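Long-range contacts in dihydrolipoyl dehydrogenase (Elizabethkingia anophelis NUHP1, PDB 6UZI), which probably oxidises the dihydrolipoyl groups of lipoylated proteins with NAD(+) as electron acceptor, using a bound FAD and a redox-active disulfide: residues A[121-129]-A[286-294]; A[162-172]-A[271-279]. All coordinates share one frame; numbering follows the deposited sequence.

Contact 1 (A[121-129]-A[286-294]). With FAD (flavin-adenine dinucleotide), chain E.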
loop_
_atom_site.group_PDB
_atom_site.type_symbol
_atom_site.label_atom_id
_atom_site.label_comp_id
_atom_site.label_asym_id
_atom_site.label_seq_id
_atom_site.Cartn_x
_atom_site.Cartn_y
_atom_site.Cartn_z
ATOM N N GLY A 121 22.056 0.934 31.186
ATOM C CA GLY A 121 23.370 1.488 31.440
ATOM C C GLY A 121 24.221 1.481 30.187
ATOM O O GLY A 121 23.827 0.990 29.131
ATOM N N VAL A 122 25.403 2.068 30.330
ATOM C CA VAL A 122 26.388 2.116 29.258
ATOM C C VAL A 122 27.225 0.847 29.315
ATOM O O VAL A 122 27.802 0.516 30.357
ATOM C CB VAL A 122 27.265 3.372 29.366
ATOM C CG1 VAL A 122 28.445 3.289 28.409
ATOM C CG2 VAL A 122 26.439 4.603 29.070
ATOM N N GLY A 123 27.265 0.122 28.202
ATOM C CA GLY A 123 28.089 -1.063 28.097
ATOM C C GLY A 123 29.441 -0.763 27.489
ATOM O O GLY A 123 29.519 -0.213 26.385
ATOM N N SER A 124 30.513 -1.090 28.202
ATOM C CA SER A 124 31.865 -0.930 27.687
ATOM C C SER A 124 32.608 -2.247 27.866
ATOM O O SER A 124 32.407 -2.955 28.858
ATOM C CB SER A 124 32.630 0.220 28.383
ATOM O OG SER A 124 32.611 0.093 29.801
ATOM N N PHE A 125 33.463 -2.567 26.898
ATOM C CA PHE A 125 34.240 -3.797 26.947
ATOM C C PHE A 125 35.359 -3.679 27.976
ATOM O O PHE A 125 36.087 -2.679 28.011
ATOM C CB PHE A 125 34.847 -4.102 25.575
ATOM C CG PHE A 125 33.881 -4.672 24.587
ATOM C CD1 PHE A 125 33.441 -3.907 23.519
ATOM C CD2 PHE A 125 33.422 -5.973 24.709
ATOM C CE1 PHE A 125 32.553 -4.422 22.596
ATOM C CE2 PHE A 125 32.530 -6.499 23.791
ATOM C CZ PHE A 125 32.094 -5.722 22.731
ATOM N N GLU A 126 35.486 -4.695 28.825
ATOM C CA GLU A 126 36.682 -4.894 29.637
ATOM C C GLU A 126 37.647 -5.880 28.999
ATOM O O GLU A 126 38.861 -5.779 29.210
ATOM C CB GLU A 126 36.313 -5.371 31.047
ATOM C CG GLU A 126 35.564 -4.344 31.877
ATOM C CD GLU A 126 36.466 -3.226 32.374
ATOM O OE1 GLU A 126 37.679 -3.470 32.538
ATOM O OE2 GLU A 126 35.968 -2.101 32.590
ATOM N N SER A 127 37.123 -6.845 28.255
ATOM C CA SER A 127 37.910 -7.776 27.459
ATOM C C SER A 127 37.028 -8.266 26.315
ATOM O O SER A 127 35.963 -7.700 26.043
ATOM C CB SER A 127 38.426 -8.924 28.330
ATOM O OG SER A 127 37.399 -9.869 28.565
ATOM N N ALA A 128 37.463 -9.328 25.644
ATOM C CA ALA A 128 36.631 -9.885 24.584
ATOM C C ALA A 128 35.443 -10.639 25.138
ATOM O O ALA A 128 34.583 -11.087 24.369
ATOM C CB ALA A 128 37.451 -10.818 23.692
ATOM N N THR A 129 35.369 -10.758 26.459
ATOM C CA THR A 129 34.370 -11.587 27.104
ATOM C C THR A 129 33.716 -10.931 28.314
ATOM O O THR A 129 32.630 -11.367 28.715
ATOM C CB THR A 129 35.051 -12.923 27.466
ATOM O OG1 THR A 129 34.794 -13.869 26.414
ATOM C CG2 THR A 129 34.666 -13.487 28.838
ATOM N N ASP A 286 31.223 5.740 20.808
ATOM C CA ASP A 286 31.829 6.412 21.952
ATOM C C ASP A 286 31.584 5.619 23.225
ATOM O O ASP A 286 30.452 5.212 23.507
ATOM C CB ASP A 286 31.260 7.824 22.116
ATOM C CG ASP A 286 31.707 8.773 21.023
ATOM O OD1 ASP A 286 32.602 8.395 20.242
ATOM O OD2 ASP A 286 31.155 9.893 20.944
ATOM N N GLY A 287 32.652 5.398 23.993
ATOM C CA GLY A 287 32.550 4.769 25.296
ATOM C C GLY A 287 32.349 3.275 25.287
ATOM O O GLY A 287 32.134 2.691 26.356
ATOM N N LEU A 288 32.411 2.638 24.117
ATOM C CA LEU A 288 32.169 1.212 23.964
ATOM C C LEU A 288 33.346 0.352 24.414
ATOM O O LEU A 288 33.188 -0.863 24.557
ATOM C CB LEU A 288 31.823 0.913 22.501
ATOM C CG LEU A 288 31.270 -0.469 22.151
ATOM C CD1 LEU A 288 30.071 -0.765 23.030
ATOM C CD2 LEU A 288 30.874 -0.513 20.692
ATOM N N GLY A 289 34.510 0.949 24.645
ATOM C CA GLY A 289 35.674 0.216 25.106
ATOM C C GLY A 289 36.251 -0.747 24.098
ATOM O O GLY A 289 36.865 -1.744 24.489
ATOM N N LEU A 290 36.159 -0.416 22.808
ATOM C CA LEU A 290 36.626 -1.309 21.750
ATOM C C LEU A 290 38.119 -1.606 21.861
ATOM O O LEU A 290 38.562 -2.698 21.486
ATOM C CB LEU A 290 36.312 -0.693 20.387
ATOM C CG LEU A 290 34.855 -0.503 19.948
ATOM C CD1 LEU A 290 34.812 0.204 18.601
ATOM C CD2 LEU A 290 34.123 -1.822 19.858
ATOM N N GLU A 291 38.913 -0.649 22.344
ATOM C CA GLU A 291 40.342 -0.892 22.507
ATOM C C GLU A 291 40.614 -2.017 23.503
ATOM O O GLU A 291 41.579 -2.771 23.335
ATOM C CB GLU A 291 41.056 0.400 22.934
ATOM C CG GLU A 291 40.708 0.947 24.337
ATOM C CD GLU A 291 39.419 1.780 24.385
ATOM O OE1 GLU A 291 38.840 2.076 23.311
ATOM O OE2 GLU A 291 38.991 2.143 25.506
ATOM N N LYS A 292 39.781 -2.148 24.540
ATOM C CA LYS A 292 39.948 -3.186 25.550
ATOM C C LYS A 292 39.524 -4.576 25.083
ATOM O O LYS A 292 39.867 -5.563 25.741
ATOM C CB LYS A 292 39.174 -2.805 26.815
ATOM C CG LYS A 292 39.738 -1.580 27.523
ATOM C CD LYS A 292 38.965 -1.241 28.784
ATOM C CE LYS A 292 39.517 0.008 29.460
ATOM N NZ LYS A 292 38.771 0.335 30.709
ATOM N N ALA A 293 38.802 -4.687 23.972
ATOM C CA ALA A 293 38.466 -5.982 23.398
ATOM C C ALA A 293 39.280 -6.300 22.156
ATOM O O ALA A 293 39.357 -7.472 21.764
ATOM C CB ALA A 293 36.975 -6.045 23.046
ATOM N N GLY A 294 39.868 -5.285 21.532
ATOM C CA GLY A 294 40.686 -5.450 20.355
ATOM C C GLY A 294 39.975 -5.254 19.039
ATOM O O GLY A 294 40.558 -5.573 17.999
HETATM P PA FAD E . 20.177 2.582 16.811
HETATM O O1A FAD E . 18.724 2.605 16.515
HETATM O O2A FAD E . 20.822 3.833 16.206
HETATM O O5B FAD E . 20.376 2.694 18.391
HETATM C C5B FAD E . 21.368 1.849 18.998
HETATM C C4B FAD E . 21.241 1.985 20.492
HETATM O O4B FAD E . 22.504 1.697 21.117
HETATM C C3B FAD E . 20.805 3.363 21.014
HETATM O O3B FAD E . 19.547 3.233 21.661
HETATM C C2B FAD E . 21.895 3.742 22.034
HETATM O O2B FAD E . 21.359 4.362 23.199
HETATM C C1B FAD E . 22.532 2.390 22.342
HETATM N N9A FAD E . 23.918 2.446 22.777
HETATM C C8A FAD E . 24.972 3.016 22.108
HETATM N N7A FAD E . 26.128 2.866 22.704
HETATM C C5A FAD E . 25.818 2.147 23.853
HETATM C C6A FAD E . 26.606 1.662 24.910
HETATM N N6A FAD E . 27.934 1.792 24.969
HETATM N N1A FAD E . 25.979 0.998 25.907
HETATM C C2A FAD E . 24.654 0.834 25.836
HETATM N N3A FAD E . 23.807 1.240 24.885
HETATM C C4A FAD E . 24.456 1.894 23.911
HETATM N N1 FAD E . 15.334 4.261 9.049
HETATM C C2 FAD E . 14.417 3.589 8.311
HETATM O O2 FAD E . 14.627 2.442 7.919
HETATM N N3 FAD E . 13.209 4.190 8.002
HETATM C C4 FAD E . 12.813 5.460 8.381
HETATM O O4 FAD E . 11.707 5.891 8.058
HETATM C C4X FAD E . 13.790 6.163 9.167
HETATM N N5 FAD E . 13.491 7.355 9.598
HETATM C C5X FAD E . 14.418 7.999 10.405
HETATM C C6 FAD E . 14.092 9.250 10.925
HETATM C C7 FAD E . 14.953 9.913 11.792
HETATM C C7M FAD E . 14.555 11.255 12.348
HETATM C C8 FAD E . 16.175 9.313 12.146
HETATM C C8M FAD E . 17.104 9.973 13.133
HETATM C C9 FAD E . 16.514 8.075 11.611
HETATM C C9A FAD E . 15.647 7.412 10.750
HETATM N N10 FAD E . 15.936 6.131 10.243
HETATM C C10 FAD E . 15.027 5.480 9.454
HETATM C "C1'" FAD E . 17.196 5.460 10.580
HETATM C "C2'" FAD E . 17.031 4.453 11.710
HETATM O "O2'" FAD E . 16.790 5.115 12.953
HETATM C "C3'" FAD E . 18.250 3.536 11.824
HETATM O "O3'" FAD E . 18.647 3.103 10.530
HETATM C "C4'" FAD E . 17.990 2.315 12.706
HETATM O "O4'" FAD E . 17.481 2.773 13.960
HETATM C "C5'" FAD E . 19.212 1.442 12.893
HETATM O "O5'" FAD E . 19.305 1.219 14.312
HETATM P P FAD E . 20.395 0.251 15.038
HETATM O O1P FAD E . 19.834 -0.955 15.697
HETATM O O2P FAD E . 21.589 -0.086 14.169
HETATM O O3P FAD E . 20.878 1.318 16.128
#
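Phe125 and Leu288 bring strand 122-125 against the segment 286-294 through one backbone hydrogen bond, from Phe125 N to Leu288 O (2.9 Å). Gly289 follows with positive phi (68°), a conformation glycine adopts easily, and without a side chain it lets the backbone of Phe125 lie close. From there the side chain of Phe125 can be followed outward. Its CB rests on Gly289 O, 3.3 Å away, and that oxygen lies near the ring plane, at the edge. With chi1 at -77°, CG stands beside the backbone N and the ring swings in over the short helical turn 290-293. The CG atom meets the methyl of Ala293, whose CB sits 4.1 Å from the ring centroid in a CH-pi contact over one face; a small alanine suits a helix packed this near a ring. CD2 lies by the same methyl, while CD1 comes obliquely to 3.2 Å from Leu288 O, the oxygen bonded to Phe125 N. Farther out, CE1 reaches Leu290 CD2 and Leu288 CG. The ring also touches Ile17, Thr148 and Ile150, so a large apolar side chain fits this buried place. Toward solvent, the aliphatic part of Lys292 passes over Phe125 O, and its NZ stays 4.2 Å from Glu126 OE2, which may give a weak attraction, though it is beyond a salt bridge; Glu126 has a second, long and weak partner in Lys132. At the other end of the strand, Gly123 reads the adenine of FAD with its backbone alone: its N gives a nearly straight bond to N1A (2.8 Å), and its O accepts from N6A (2.9 Å). Leu288 CD1 packs beside the same amino group. A strand edge thus recognises the adenine end of the FAD site in this pyridine nucleotide-disulfide oxidoreductase.

Contact 2 (A[162-172]-A[271-279]). With FAD (flavin-adenine dinucleotide), chain E.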
loop_
_atom_site.group_PDB
_atom_site.type_symbol
_atom_site.label_atom_id
_atom_site.label_comp_id
_atom_site.label_asym_id
_atom_site.label_seq_id
_atom_site.Cartn_x
_atom_site.Cartn_y
_atom_site.Cartn_z
ATOM N N ILE A 162 28.997 24.677 12.828
ATOM C CA ILE A 162 27.644 24.907 13.324
ATOM C C ILE A 162 27.613 24.676 14.832
ATOM O O ILE A 162 28.082 23.645 15.325
ATOM C CB ILE A 162 26.629 24.005 12.608
ATOM C CG1 ILE A 162 26.610 24.308 11.112
ATOM C CG2 ILE A 162 25.245 24.209 13.196
ATOM C CD1 ILE A 162 25.620 23.470 10.320
ATOM N N THR A 163 27.034 25.623 15.560
ATOM C CA THR A 163 26.859 25.517 17.006
ATOM C C THR A 163 25.395 25.176 17.267
ATOM O O THR A 163 24.524 26.049 17.230
ATOM C CB THR A 163 27.255 26.814 17.713
ATOM O OG1 THR A 163 28.649 27.097 17.506
ATOM C CG2 THR A 163 26.978 26.702 19.200
ATOM N N LEU A 164 25.122 23.900 17.512
ATOM C CA LEU A 164 23.761 23.475 17.803
ATOM C C LEU A 164 23.373 23.926 19.205
ATOM O O LEU A 164 24.153 23.781 20.149
ATOM C CB LEU A 164 23.642 21.957 17.683
ATOM C CG LEU A 164 23.891 21.307 16.326
ATOM C CD1 LEU A 164 24.208 19.834 16.507
ATOM C CD2 LEU A 164 22.672 21.486 15.436
ATOM N N ASP A 165 22.174 24.495 19.341
ATOM C CA ASP A 165 21.720 25.020 20.619
ATOM C C ASP A 165 20.443 24.370 21.134
ATOM O O ASP A 165 19.933 24.796 22.176
ATOM C CB ASP A 165 21.528 26.543 20.537
ATOM C CG ASP A 165 20.520 26.965 19.472
ATOM O OD1 ASP A 165 20.628 28.114 18.996
ATOM O OD2 ASP A 165 19.646 26.158 19.087
ATOM N N LYS A 166 19.909 23.364 20.440
ATOM C CA LYS A 166 18.691 22.658 20.845
ATOM C C LYS A 166 17.489 23.591 20.969
ATOM O O LYS A 166 16.507 23.255 21.637
ATOM C CB LYS A 166 18.899 21.884 22.156
ATOM C CG LYS A 166 20.156 21.012 22.163
ATOM C CD LYS A 166 19.944 19.675 22.848
ATOM C CE LYS A 166 21.152 18.769 22.640
ATOM N NZ LYS A 166 20.877 17.339 22.982
ATOM N N GLU A 167 17.551 24.763 20.331
ATOM C CA GLU A 167 16.437 25.702 20.323
ATOM C C GLU A 167 16.078 26.074 18.894
ATOM O O GLU A 167 15.028 25.668 18.382
ATOM C CB GLU A 167 16.767 26.956 21.125
ATOM C CG GLU A 167 16.378 26.864 22.581
ATOM C CD GLU A 167 17.115 27.864 23.445
ATOM O OE1 GLU A 167 17.208 27.626 24.666
ATOM O OE2 GLU A 167 17.606 28.881 22.906
ATOM N N ARG A 168 16.954 26.824 18.228
ATOM C CA ARG A 168 16.717 27.225 16.851
ATOM C C ARG A 168 17.727 26.659 15.866
ATOM O O ARG A 168 17.396 26.524 14.683
ATOM C CB ARG A 168 16.708 28.756 16.745
ATOM C CG ARG A 168 15.742 29.410 17.726
ATOM C CD ARG A 168 15.502 30.881 17.430
ATOM N NE ARG A 168 14.147 31.081 16.925
ATOM C CZ ARG A 168 13.103 31.412 17.678
ATOM N NH1 ARG A 168 11.907 31.556 17.117
ATOM N NH2 ARG A 168 13.251 31.608 18.984
ATOM N N VAL A 169 18.931 26.308 16.314
ATOM C CA VAL A 169 19.894 25.599 15.481
ATOM C C VAL A 169 19.935 24.152 15.955
ATOM O O VAL A 169 20.650 23.815 16.906
ATOM C CB VAL A 169 21.276 26.267 15.531
ATOM C CG1 VAL A 169 22.273 25.478 14.704
ATOM C CG2 VAL A 169 21.175 27.686 15.001
ATOM N N ILE A 170 19.155 23.291 15.299
ATOM C CA ILE A 170 18.739 22.018 15.863
ATOM C C ILE A 170 19.020 20.883 14.887
ATOM O O ILE A 170 19.293 21.092 13.704
ATOM C CB ILE A 170 17.244 22.023 16.223
ATOM C CG1 ILE A 170 16.418 22.305 14.966
ATOM C CG2 ILE A 170 16.959 23.063 17.277
ATOM C CD1 ILE A 170 14.939 22.362 15.219
ATOM N N THR A 171 18.931 19.659 15.416
ATOM C CA THR A 171 18.938 18.420 14.653
ATOM C C THR A 171 17.525 17.846 14.631
ATOM O O THR A 171 16.586 18.416 15.196
ATOM C CB THR A 171 19.917 17.403 15.251
ATOM O OG1 THR A 171 19.430 16.963 16.522
ATOM C CG2 THR A 171 21.280 18.009 15.447
ATOM N N SER A 172 17.386 16.677 14.004
ATOM C CA SER A 172 16.073 16.039 13.930
ATOM C C SER A 172 15.492 15.781 15.312
ATOM O O SER A 172 14.268 15.816 15.483
ATOM C CB SER A 172 16.156 14.729 13.147
ATOM O OG SER A 172 17.024 13.799 13.775
ATOM N N GLU A 271 17.790 33.511 5.644
ATOM C CA GLU A 271 17.399 33.803 7.012
ATOM C C GLU A 271 16.102 33.078 7.328
ATOM O O GLU A 271 15.179 33.050 6.510
ATOM C CB GLU A 271 17.226 35.313 7.226
ATOM C CG GLU A 271 18.534 36.068 7.434
ATOM C CD GLU A 271 18.317 37.525 7.795
ATOM O OE1 GLU A 271 17.356 38.129 7.273
ATOM O OE2 GLU A 271 19.115 38.073 8.589
ATOM N N GLY A 272 16.046 32.477 8.511
ATOM C CA GLY A 272 14.840 31.852 9.007
ATOM C C GLY A 272 14.803 31.969 10.515
ATOM O O GLY A 272 15.721 32.506 11.139
ATOM N N ASP A 273 13.705 31.497 11.099
ATOM C CA ASP A 273 13.585 31.456 12.547
ATOM C C ASP A 273 13.903 30.079 13.122
ATOM O O ASP A 273 13.957 29.937 14.352
ATOM C CB ASP A 273 12.186 31.909 12.977
ATOM C CG ASP A 273 11.092 31.050 12.390
ATOM O OD1 ASP A 273 10.012 30.960 13.012
ATOM O OD2 ASP A 273 11.319 30.460 11.313
ATOM N N TYR A 274 14.089 29.068 12.270
ATOM C CA TYR A 274 14.529 27.745 12.694
ATOM C C TYR A 274 15.428 27.155 11.618
ATOM O O TYR A 274 15.142 27.286 10.425
ATOM C CB TYR A 274 13.347 26.800 12.952
ATOM C CG TYR A 274 12.633 27.074 14.241
ATOM C CD1 TYR A 274 13.084 26.527 15.437
ATOM C CD2 TYR A 274 11.517 27.894 14.273
ATOM C CE1 TYR A 274 12.436 26.790 16.642
ATOM C CE2 TYR A 274 10.863 28.161 15.469
ATOM C CZ TYR A 274 11.328 27.608 16.647
ATOM O OH TYR A 274 10.682 27.874 17.832
ATOM N N CYS A 275 16.505 26.495 12.040
ATOM C CA CYS A 275 17.435 25.847 11.121
ATOM C C CYS A 275 17.684 24.408 11.551
ATOM O O CYS A 275 18.181 24.162 12.656
ATOM C CB CYS A 275 18.757 26.607 11.037
ATOM S SG CYS A 275 19.922 25.751 9.963
ATOM N N LEU A 276 17.362 23.465 10.666
ATOM C CA LEU A 276 17.525 22.031 10.896
ATOM C C LEU A 276 18.708 21.513 10.082
ATOM O O LEU A 276 18.737 21.660 8.854
ATOM C CB LEU A 276 16.243 21.281 10.533
ATOM C CG LEU A 276 16.260 19.764 10.319
ATOM C CD1 LEU A 276 16.602 18.999 11.583
ATOM C CD2 LEU A 276 14.903 19.326 9.784
ATOM N N VAL A 277 19.661 20.894 10.763
ATOM C CA VAL A 277 20.867 20.347 10.147
ATOM C C VAL A 277 20.663 18.853 9.892
ATOM O O VAL A 277 20.600 18.049 10.829
ATOM C CB VAL A 277 22.096 20.593 11.026
ATOM C CG1 VAL A 277 23.337 20.098 10.324
ATOM C CG2 VAL A 277 22.196 22.062 11.378
ATOM N N SER A 278 20.556 18.474 8.620
ATOM C CA SER A 278 20.345 17.090 8.209
ATOM C C SER A 278 21.418 16.729 7.186
ATOM O O SER A 278 21.156 16.650 5.986
ATOM C CB SER A 278 18.944 16.893 7.638
ATOM O OG SER A 278 17.964 17.278 8.580
ATOM N N VAL A 279 22.645 16.552 7.664
ATOM C CA VAL A 279 23.783 16.281 6.798
ATOM C C VAL A 279 24.217 14.828 6.860
ATOM O O VAL A 279 25.345 14.511 6.478
ATOM C CB VAL A 279 24.966 17.214 7.105
ATOM C CG1 VAL A 279 24.631 18.637 6.699
ATOM C CG2 VAL A 279 25.333 17.138 8.583
HETATM P PA FAD E . 20.177 2.582 16.811
HETATM O O1A FAD E . 18.724 2.605 16.515
HETATM O O2A FAD E . 20.822 3.833 16.206
HETATM O O5B FAD E . 20.376 2.694 18.391
HETATM C C5B FAD E . 21.368 1.849 18.998
HETATM C C4B FAD E . 21.241 1.985 20.492
HETATM O O4B FAD E . 22.504 1.697 21.117
HETATM C C3B FAD E . 20.805 3.363 21.014
HETATM O O3B FAD E . 19.547 3.233 21.661
HETATM C C2B FAD E . 21.895 3.742 22.034
HETATM O O2B FAD E . 21.359 4.362 23.199
HETATM C C1B FAD E . 22.532 2.390 22.342
HETATM N N9A FAD E . 23.918 2.446 22.777
HETATM C C8A FAD E . 24.972 3.016 22.108
HETATM N N7A FAD E . 26.128 2.866 22.704
HETATM C C5A FAD E . 25.818 2.147 23.853
HETATM C C6A FAD E . 26.606 1.662 24.910
HETATM N N6A FAD E . 27.934 1.792 24.969
HETATM N N1A FAD E . 25.979 0.998 25.907
HETATM C C2A FAD E . 24.654 0.834 25.836
HETATM N N3A FAD E . 23.807 1.240 24.885
HETATM C C4A FAD E . 24.456 1.894 23.911
HETATM N N1 FAD E . 15.334 4.261 9.049
HETATM C C2 FAD E . 14.417 3.589 8.311
HETATM O O2 FAD E . 14.627 2.442 7.919
HETATM N N3 FAD E . 13.209 4.190 8.002
HETATM C C4 FAD E . 12.813 5.460 8.381
HETATM O O4 FAD E . 11.707 5.891 8.058
HETATM C C4X FAD E . 13.790 6.163 9.167
HETATM N N5 FAD E . 13.491 7.355 9.598
HETATM C C5X FAD E . 14.418 7.999 10.405
HETATM C C6 FAD E . 14.092 9.250 10.925
HETATM C C7 FAD E . 14.953 9.913 11.792
HETATM C C7M FAD E . 14.555 11.255 12.348
HETATM C C8 FAD E . 16.175 9.313 12.146
HETATM C C8M FAD E . 17.104 9.973 13.133
HETATM C C9 FAD E . 16.514 8.075 11.611
HETATM C C9A FAD E . 15.647 7.412 10.750
HETATM N N10 FAD E . 15.936 6.131 10.243
HETATM C C10 FAD E . 15.027 5.480 9.454
HETATM C "C1'" FAD E . 17.196 5.460 10.580
HETATM C "C2'" FAD E . 17.031 4.453 11.710
HETATM O "O2'" FAD E . 16.790 5.115 12.953
HETATM C "C3'" FAD E . 18.250 3.536 11.824
HETATM O "O3'" FAD E . 18.647 3.103 10.530
HETATM C "C4'" FAD E . 17.990 2.315 12.706
HETATM O "O4'" FAD E . 17.481 2.773 13.960
HETATM C "C5'" FAD E . 19.212 1.442 12.893
HETATM O "O5'" FAD E . 19.305 1.219 14.312
HETATM P P FAD E . 20.395 0.251 15.038
HETATM O O1P FAD E . 19.834 -0.955 15.697
HETATM O O2P FAD E . 21.589 -0.086 14.169
HETATM O O3P FAD E . 20.878 1.318 16.128
HETATM O O HOH W 1 19.107 16.206 11.829
#
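Val169 and Ile170 pair in parallel with Cys275 and Leu276, the strand bonds running from Cys275 N to Arg168 O (2.8 Å), from Ile170 N to Cys275 O and from Val277 N to Ile170 O. Strand 169-170 thereby edges the Rossmann-type sheet of the probable NAD(+)-binding domain, which carries the predicted site at 189-196. Before it, Asp165 OD2 accepts from Glu167 N (an Asx turn), from Arg168 N (making it an Asx motif) and from Val169 N. Arg168, bent at chi3 (110°), turns NE onto Asp273 O at 2.8 Å, in the plane of both groups. Its guanidinium lies obliquely over Tyr274, planes 31° apart, in an off-centre cation-pi contact; Tyr274 OH is hydrogen-bonded to Glu180 OE2. Leu276, CG anti to the backbone N (chi1 163°), lays CD1 3.4 Å from Ser172 N at the start of helix 172-175, and also meets Leu197 of helix 192-203. At Val277, CG2 meets Ile162 CD1 tip to tip at 3.9 Å beside Leu164, branched chains suiting the interior, while a water bridges its O to Ser172 N. Backbone bonds thus set the register whatever the side chains, and Arg168, gripping the carbonyl just before strand 274-277, holds the edge strand's beginning as well.

The two contacts lie about 33 Å apart between centres, and contact 2 is nested inside the chain loop that contact 1 closes, yet both reach FAD. Contact 1 meets its adenine through polar backbone atoms, whereas contact 2 touches the two methyls of the flavin ring, through Ser172. They also use different sheets: contact 1 seats a short helical turn against an edge strand of the mixed sheet, with one cross-segment hydrogen bond and much side-chain packing, while contact 2 extends the parallel sheet beside the predicted NAD(+) site by a short run of parallel pairing. Contact 2 is the more buried; contact 1 is only partly so, with lysine and glutamate at its solvent-facing margin.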